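Side-chain contact in spike protein S1 (Bat coronavirus HKU9, PDB 5GYQ), which probably attaches the virion to the host cell membrane through a receptor, the piece described being its putative receptor-binding domain: residues 73-78 / 111-116. Sequence-based numbering, arbitrary orientation.
Sequences ETHLNN and APYAVA. With NAG (2-acetamido-2-deoxy-beta-D-glucopyranose), chain B.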
ATOM      1  N   GLU A  73      -1.864 -11.781  -8.354  1.00 19.99           N
ATOM      2  CA  GLU A  73      -2.773 -12.598  -7.549  1.00 21.06           C
ATOM      3  C   GLU A  73      -2.069 -13.524  -6.552  1.00 16.26           C
ATOM      4  O   GLU A  73      -2.495 -13.631  -5.404  1.00 20.07           O
ATOM      5  CB  GLU A  73      -3.678 -13.426  -8.462  1.00 22.75           C
ATOM      6  CG  GLU A  73      -4.695 -14.289  -7.715  1.00 25.84           C
ATOM      7  CD  GLU A  73      -5.862 -13.493  -7.140  1.00 36.91           C
ATOM      8  OE1 GLU A  73      -6.618 -14.053  -6.318  1.00 38.26           O
ATOM      9  OE2 GLU A  73      -6.035 -12.314  -7.511  1.00 41.79           O
ATOM     10  N   THR A  74      -1.007 -14.191  -6.994  1.00 15.50           N
ATOM     11  CA  THR A  74      -0.249 -15.097  -6.133  1.00 16.57           C
ATOM     12  C   THR A  74       0.275 -14.368  -4.897  1.00 17.29           C
ATOM     13  O   THR A  74       0.049 -14.781  -3.747  1.00 17.75           O
ATOM     14  CB  THR A  74       0.946 -15.722  -6.891  1.00 20.01           C
ATOM     15  OG1 THR A  74       0.489 -16.338  -8.103  1.00 26.62           O
ATOM     16  CG2 THR A  74       1.653 -16.758  -6.027  1.00 20.05           C
ATOM     17  N   HIS A  75       0.970 -13.267  -5.153  1.00 17.29           N
ATOM     18  CA  HIS A  75       1.580 -12.475  -4.097  1.00 14.83           C
ATOM     19  C   HIS A  75       0.530 -11.835  -3.204  1.00 14.76           C
ATOM     20  O   HIS A  75       0.751 -11.671  -2.008  1.00 13.94           O
ATOM     21  CB  HIS A  75       2.489 -11.405  -4.697  1.00 10.88           C
ATOM     22  CG  HIS A  75       3.682 -11.957  -5.414  1.00 10.23           C
ATOM     23  ND1 HIS A  75       4.321 -11.275  -6.423  1.00 12.32           N
ATOM     24  CD2 HIS A  75       4.353 -13.124  -5.262  1.00 13.22           C
ATOM     25  CE1 HIS A  75       5.336 -11.998  -6.868  1.00 13.02           C
ATOM     26  NE2 HIS A  75       5.377 -13.123  -6.180  1.00 16.70           N
ATOM     27  N   LEU A  76      -0.612 -11.479  -3.787  1.00 12.71           N
ATOM     28  CA  LEU A  76      -1.709 -10.894  -3.018  1.00 13.34           C
ATOM     29  C   LEU A  76      -2.301 -11.907  -2.044  1.00 17.52           C
ATOM     30  O   LEU A  76      -2.540 -11.598  -0.872  1.00 16.14           O
ATOM     31  CB  LEU A  76      -2.802 -10.363  -3.949  1.00 14.23           C
ATOM     32  CG  LEU A  76      -3.995  -9.713  -3.243  1.00 21.28           C
ATOM     33  CD1 LEU A  76      -3.555  -8.475  -2.480  1.00 15.70           C
ATOM     34  CD2 LEU A  76      -5.096  -9.377  -4.235  1.00 20.04           C
ATOM     35  N   ASN A  77      -2.537 -13.120  -2.541  1.00 13.92           N
ATOM     36  CA  ASN A  77      -3.075 -14.190  -1.714  1.00 20.23           C
ATOM     37  C   ASN A  77      -2.108 -14.562  -0.598  1.00 16.98           C
ATOM     38  O   ASN A  77      -2.518 -14.754   0.548  1.00 16.47           O
ATOM     39  CB  ASN A  77      -3.403 -15.415  -2.566  1.00 20.79           C
ATOM     40  CG  ASN A  77      -4.596 -15.188  -3.471  1.00 34.59           C
ATOM     41  OD1 ASN A  77      -5.493 -14.406  -3.149  1.00 33.40           O
ATOM     42  ND2 ASN A  77      -4.614 -15.866  -4.612  1.00 30.54           N
ATOM     43  N   ASN A  78      -0.823 -14.651  -0.927  1.00 15.60           N
ATOM     44  CA  ASN A  78       0.179 -14.895   0.106  1.00 13.99           C
ATOM     45  C   ASN A  78       0.238 -13.759   1.128  1.00 16.35           C
ATOM     46  O   ASN A  78       0.475 -13.990   2.313  1.00 16.91           O
ATOM     47  CB  ASN A  78       1.555 -15.103  -0.523  1.00 14.06           C
ATOM     48  CG  ASN A  78       1.656 -16.414  -1.265  1.00 17.42           C
ATOM     49  OD1 ASN A  78       0.929 -17.362  -0.967  1.00 19.68           O
ATOM     50  ND2 ASN A  78       2.557 -16.478  -2.241  1.00 19.80           N
ATOM     51  N   ALA A 111       1.309  -6.356 -17.300  1.00 39.99           N
ATOM     52  CA  ALA A 111       2.462  -5.539 -17.665  1.00 33.65           C
ATOM     53  C   ALA A 111       3.747  -6.093 -17.055  1.00 30.13           C
ATOM     54  O   ALA A 111       3.695  -7.077 -16.307  1.00 26.02           O
ATOM     55  CB  ALA A 111       2.229  -4.093 -17.221  1.00 31.58           C
ATOM     56  N   PRO A 112       4.903  -5.487 -17.393  1.00 27.66           N
ATOM     57  CA  PRO A 112       6.118  -5.794 -16.637  1.00 26.59           C
ATOM     58  C   PRO A 112       5.886  -5.704 -15.133  1.00 18.01           C
ATOM     59  O   PRO A 112       5.322  -4.727 -14.642  1.00 19.74           O
ATOM     60  CB  PRO A 112       7.099  -4.724 -17.114  1.00 23.66           C
ATOM     61  CG  PRO A 112       6.710  -4.501 -18.533  1.00 31.88           C
ATOM     62  CD  PRO A 112       5.208  -4.690 -18.599  1.00 32.52           C
ATOM     63  N   TYR A 113       6.314  -6.740 -14.425  1.00 19.33           N
ATOM     64  CA  TYR A 113       6.082  -6.861 -12.998  1.00 17.96           C
ATOM     65  C   TYR A 113       7.434  -7.003 -12.318  1.00 17.36           C
ATOM     66  O   TYR A 113       8.018  -8.089 -12.301  1.00 17.26           O
ATOM     67  CB  TYR A 113       5.170  -8.060 -12.721  1.00 20.68           C
ATOM     68  CG  TYR A 113       4.712  -8.242 -11.289  1.00 15.65           C
ATOM     69  CD1 TYR A 113       4.317  -7.159 -10.512  1.00 17.47           C
ATOM     70  CD2 TYR A 113       4.637  -9.510 -10.731  1.00 15.30           C
ATOM     71  CE1 TYR A 113       3.884  -7.338  -9.204  1.00 14.41           C
ATOM     72  CE2 TYR A 113       4.204  -9.699  -9.435  1.00 11.95           C
ATOM     73  CZ  TYR A 113       3.831  -8.612  -8.674  1.00 11.41           C
ATOM     74  OH  TYR A 113       3.403  -8.807  -7.381  1.00 12.52           O
ATOM     75  N   ALA A 114       7.947  -5.897 -11.788  1.00 14.65           N
ATOM     76  CA  ALA A 114       9.312  -5.863 -11.271  1.00 10.06           C
ATOM     77  C   ALA A 114       9.365  -6.257  -9.802  1.00 15.69           C
ATOM     78  O   ALA A 114       9.064  -5.453  -8.919  1.00 13.45           O
ATOM     79  CB  ALA A 114       9.919  -4.485 -11.471  1.00 11.69           C
ATOM     80  N   VAL A 115       9.760  -7.500  -9.551  1.00 12.05           N
ATOM     81  CA  VAL A 115       9.786  -8.046  -8.203  1.00 11.41           C
ATOM     82  C   VAL A 115      11.172  -8.578  -7.863  1.00 12.59           C
ATOM     83  O   VAL A 115      11.687  -9.450  -8.557  1.00 12.17           O
ATOM     84  CB  VAL A 115       8.752  -9.177  -8.038  1.00 15.37           C
ATOM     85  CG1 VAL A 115       8.800  -9.754  -6.630  1.00 13.83           C
ATOM     86  CG2 VAL A 115       7.361  -8.670  -8.360  1.00 11.56           C
ATOM     87  N   ALA A 116      11.774  -8.052  -6.800  1.00 10.83           N
ATOM     88  CA  ALA A 116      13.081  -8.530  -6.359  1.00 10.66           C
ATOM     89  C   ALA A 116      12.955  -9.944  -5.814  1.00 15.13           C
ATOM     90  O   ALA A 116      11.968 -10.272  -5.155  1.00 15.32           O
ATOM     91  CB  ALA A 116      13.665  -7.602  -5.305  1.00  8.75           C
TER
HETATM   92  C1  NAG B   1       3.161 -13.426  -9.960  1.00 14.48           C
HETATM   93  C2  NAG B   1       2.820 -14.703 -10.693  1.00 25.09           C
HETATM   94  C3  NAG B   1       3.738 -15.824 -10.228  1.00 27.48           C
HETATM   95  C4  NAG B   1       5.200 -15.415 -10.396  1.00 19.22           C
HETATM   96  C5  NAG B   1       5.469 -14.022  -9.814  1.00 18.36           C
HETATM   97  C6  NAG B   1       6.823 -13.482 -10.211  1.00 19.28           C
HETATM   98  C7  NAG B   1       0.502 -14.881 -11.470  1.00 26.32           C
HETATM   99  C8  NAG B   1      -0.894 -15.307 -11.128  1.00 23.01           C
HETATM  100  N2  NAG B   1       1.424 -15.065 -10.514  1.00 24.07           N
HETATM  101  O3  NAG B   1       3.448 -16.982 -11.000  1.00 24.26           O
HETATM  102  O4  NAG B   1       6.052 -16.302  -9.676  1.00 27.74           O
HETATM  103  O5  NAG B   1       4.497 -13.060 -10.256  1.00 18.06           O
HETATM  104  O6  NAG B   1       7.085 -12.227  -9.599  1.00 20.38           O
HETATM  105  O7  NAG B   1       0.788 -14.391 -12.558  1.00 21.89           O
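His75, on the first turn of helix 73-81, and Val115, in the irregular chain that follows strand 100-111, have the nearest CA atoms across the two segments, 10.2 Å apart, a gap bridged by side chains. From opposite directions His75 and Tyr113 close it: His75 ND1 and Tyr113 OH lie 2.8 Å apart in a nearly straight hydrogen bond (174°), in which either may be the donor. Tyrosine suits this place because its ring spans the distance and ends in a hydroxyl; with CG anti to the backbone N (chi1 -174°), it reaches out to the imidazole edge. Histidine suits its own because ND1 can give or take that proton while the flat ring offers a face to the sugar. The rings meet rim to rim, their planes 34° apart. Tyr113 OH also bonds to Asn72 N, and Asn72 OD1 accepts from His75 N at the start of the helix. Asn72 is a predicted N-glycosylation site, its sequon completed by Thr74, and a glycan occupies a pocket here in this S1 C-terminal domain, beside its five-stranded antiparallel sheet. NAG C1 sits over one imidazole face, offset toward the rim, while NAG O5 approaches the Tyr113 ring edge, 3.5 Å from CE2. Threonine's hydroxyl serves twice: Thr74 OG1 also accepts a straight bond from NAG N2 (2.9 Å). Branched Val115 sets CG2 over the phenol ring's centre, 3.4 Å above its plane, and brings CG1 to 4.1 Å from His75 CE1.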